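Local coordinates for protein VP24 (White spot syndrome virus, PDB 5HLJ) that serves as a major envelope protein of the virus, probably anchored in the viral membrane by a transmembrane helix that precedes the crystallised part, at residues 99-105 and 135-141. Residues are numbered along the deposited sequence; the frame is centred on the assembly and turned at random.
Sequences NNTKRDI and TVLKKNR
Val136 and Leu137 meet Ile105 where strand 135-137, an outermost strand of the chain's mixed beta sheet, pairs antiparallel with the start of strand 105-114, and the loop 99-105 packs against the turn that follows; the pairing illustrates how one buried amide can tie a loop to the end of a neighbouring strand. Val136 sets CG1 near the carbonyl of Ile105. Leu137 forms an antiparallel hydrogen-bonded pair with Ile105, its N donating to Ile105 O at 2.6 Å, while its CD1 lies by Ile105 CG2. Leu137 O takes two donors from opposite faces of its plane: Ile105 N, and Asn99 ND2 at 2.9 Å. The second N-H of that amide goes to Arg103 O (ND2 to O 2.9 Å), and Asn99 OD1 accepts from Thr101 N, an Asx turn, and from Thr101 OG1. Four bonds thus fix the rotation of a buried group, carried across the loop by a CG anti to the backbone N (chi1 176°).

At Lys138 a type II turn begins. The Lys138 side chain, bent twice along its length, brings NZ to the syn side of Asp104 OD1 at 2.9 Å, a salt bridge on an oxygen that Asn172 also binds. Lys139 gives its backbone N to the other carboxylate oxygen, Asp104 OD2 (3.0 Å), approaching almost end-on to the C-O bond, and runs CD alongside Lys102 O. Its ammonium, near but not bridging OD2, would probably add to the stabilisation of the carboxylate's negative charge. Asn140 N then donates to Asn99 O at 2.8 Å, reaching that oxygen almost in line with its C=O bond (177°).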
loop_
_atom_site.group_PDB
_atom_site.type_symbol
_atom_site.label_atom_id
_atom_site.label_comp_id
_atom_site.label_asym_id
_atom_site.label_seq_id
_atom_site.Cartn_x
_atom_site.Cartn_y
_atom_site.Cartn_z
ATOM N N ASN A 99 2.124 14.567 -18.770
ATOM C CA ASN A 99 1.190 13.546 -19.203
ATOM C C ASN A 99 0.823 13.769 -20.661
ATOM O O ASN A 99 -0.020 14.620 -20.992
ATOM C CB ASN A 99 -0.070 13.543 -18.325
ATOM C CG ASN A 99 -1.120 12.538 -18.803
ATOM O OD1 ASN A 99 -0.837 11.667 -19.629
ATOM N ND2 ASN A 99 -2.342 12.658 -18.278
ATOM N N ASN A 100 1.462 12.997 -21.531
ATOM C CA ASN A 100 1.193 13.076 -22.955
ATOM C C ASN A 100 0.479 11.816 -23.453
ATOM O O ASN A 100 0.768 11.327 -24.537
ATOM C CB ASN A 100 2.494 13.295 -23.737
ATOM C CG ASN A 100 2.256 13.912 -25.115
ATOM O OD1 ASN A 100 1.169 14.429 -25.412
ATOM N ND2 ASN A 100 3.276 13.872 -25.952
ATOM N N THR A 101 -0.435 11.292 -22.640
ATOM C CA THR A 101 -1.353 10.247 -23.066
ATOM C C THR A 101 -2.667 10.913 -23.483
ATOM O O THR A 101 -2.789 12.138 -23.456
ATOM C CB THR A 101 -1.617 9.192 -21.950
ATOM O OG1 THR A 101 -2.462 9.747 -20.934
ATOM C CG2 THR A 101 -0.317 8.717 -21.316
ATOM N N LYS A 102 -3.651 10.114 -23.865
ATOM C CA LYS A 102 -4.923 10.666 -24.315
ATOM C C LYS A 102 -5.925 10.869 -23.175
ATOM O O LYS A 102 -7.047 11.304 -23.412
ATOM C CB LYS A 102 -5.545 9.763 -25.380
ATOM C CG LYS A 102 -4.765 9.683 -26.690
ATOM C CD LYS A 102 -5.436 8.697 -27.644
ATOM C CE LYS A 102 -4.673 8.542 -28.957
ATOM N NZ LYS A 102 -5.298 7.506 -29.843
ATOM N N ARG A 103 -5.534 10.566 -21.940
ATOM C CA ARG A 103 -6.454 10.765 -20.819
ATOM C C ARG A 103 -5.795 11.307 -19.567
ATOM O O ARG A 103 -4.603 11.129 -19.346
ATOM C CB ARG A 103 -7.165 9.465 -20.463
ATOM C CG ARG A 103 -8.401 9.222 -21.281
ATOM C CD ARG A 103 -9.228 8.072 -20.734
ATOM N NE ARG A 103 -9.590 8.197 -19.323
ATOM C CZ ARG A 103 -10.545 7.466 -18.750
ATOM N NH1 ARG A 103 -11.210 6.575 -19.469
ATOM N NH2 ARG A 103 -10.846 7.622 -17.468
ATOM N N ASP A 104 -6.603 11.984 -18.761
ATOM C CA ASP A 104 -6.234 12.313 -17.397
ATOM C C ASP A 104 -5.851 11.047 -16.625
ATOM O O ASP A 104 -6.441 9.982 -16.825
ATOM C CB ASP A 104 -7.386 13.025 -16.698
ATOM C CG ASP A 104 -7.567 14.462 -17.175
ATOM O OD1 ASP A 104 -8.529 15.115 -16.717
ATOM O OD2 ASP A 104 -6.733 14.956 -17.969
ATOM N N ILE A 105 -4.854 11.177 -15.757
ATOM C CA ILE A 105 -4.401 10.092 -14.896
ATOM C C ILE A 105 -4.431 10.543 -13.447
ATOM O O ILE A 105 -3.987 11.648 -13.145
ATOM C CB ILE A 105 -2.974 9.661 -15.240
ATOM C CG1 ILE A 105 -2.908 9.131 -16.672
ATOM C CG2 ILE A 105 -2.466 8.648 -14.229
ATOM C CD1 ILE A 105 -1.506 8.925 -17.146
ATOM N N THR A 135 -3.394 12.901 -6.613
ATOM C CA THR A 135 -3.052 13.994 -7.509
ATOM C C THR A 135 -3.416 13.672 -8.941
ATOM O O THR A 135 -2.983 12.642 -9.472
ATOM C CB THR A 135 -1.549 14.289 -7.479
ATOM O OG1 THR A 135 -1.145 14.638 -6.150
ATOM C CG2 THR A 135 -1.204 15.412 -8.467
ATOM N N VAL A 136 -4.193 14.549 -9.574
ATOM C CA VAL A 136 -4.557 14.365 -10.972
ATOM C C VAL A 136 -3.446 14.873 -11.902
ATOM O O VAL A 136 -2.958 15.997 -11.762
ATOM C CB VAL A 136 -5.880 15.079 -11.320
ATOM C CG1 VAL A 136 -6.200 14.909 -12.813
ATOM C CG2 VAL A 136 -7.010 14.531 -10.475
ATOM N N LEU A 137 -3.024 14.027 -12.834
ATOM C CA LEU A 137 -2.123 14.477 -13.885
ATOM C C LEU A 137 -2.978 14.795 -15.124
ATOM O O LEU A 137 -3.421 13.899 -15.843
ATOM C CB LEU A 137 -1.054 13.422 -14.191
ATOM C CG LEU A 137 -0.319 12.797 -12.991
ATOM C CD1 LEU A 137 0.570 11.609 -13.417
ATOM C CD2 LEU A 137 0.512 13.819 -12.255
ATOM N N LYS A 138 -3.250 16.075 -15.336
ATOM C CA LYS A 138 -4.051 16.494 -16.484
ATOM C C LYS A 138 -3.283 16.194 -17.777
ATOM O O LYS A 138 -2.065 16.375 -17.840
ATOM C CB LYS A 138 -4.387 17.982 -16.380
ATOM C CG LYS A 138 -5.144 18.360 -15.122
ATOM C CD LYS A 138 -6.527 17.755 -15.126
ATOM C CE LYS A 138 -7.408 18.426 -16.176
ATOM N NZ LYS A 138 -8.820 17.967 -16.094
ATOM N N LYS A 139 -3.983 15.704 -18.790
ATOM C CA LYS A 139 -3.326 15.409 -20.061
ATOM C C LYS A 139 -2.953 16.679 -20.848
ATOM O O LYS A 139 -3.639 17.694 -20.767
ATOM C CB LYS A 139 -4.208 14.506 -20.912
ATOM C CG LYS A 139 -5.495 15.139 -21.386
ATOM C CD LYS A 139 -6.193 14.195 -22.356
ATOM C CE LYS A 139 -7.410 14.855 -22.975
ATOM N NZ LYS A 139 -8.260 15.500 -21.946
ATOM N N ASN A 140 -1.854 16.590 -21.597
ATOM C CA ASN A 140 -1.289 17.707 -22.352
ATOM C C ASN A 140 -0.825 18.815 -21.444
ATOM O O ASN A 140 -0.739 19.974 -21.852
ATOM C CB ASN A 140 -2.292 18.263 -23.368
ATOM C CG ASN A 140 -2.530 17.310 -24.511
ATOM O OD1 ASN A 140 -3.659 16.875 -24.752
ATOM N ND2 ASN A 140 -1.454 16.955 -25.210
ATOM N N ARG A 141 -0.519 18.454 -20.206
ATOM C CA ARG A 141 -0.090 19.443 -19.249
ATOM C C ARG A 141 1.087 18.917 -18.459
ATOM O O ARG A 141 1.259 17.704 -18.312
ATOM C CB ARG A 141 -1.250 19.825 -18.329
ATOM C CG ARG A 141 -1.115 21.214 -17.745
ATOM C CD ARG A 141 -2.256 21.532 -16.806
ATOM N NE ARG A 141 -3.556 21.510 -17.483
ATOM C CZ ARG A 141 -4.714 21.712 -16.854
ATOM N NH1 ARG A 141 -4.711 21.962 -15.546
ATOM N NH2 ARG A 141 -5.862 21.671 -17.531
#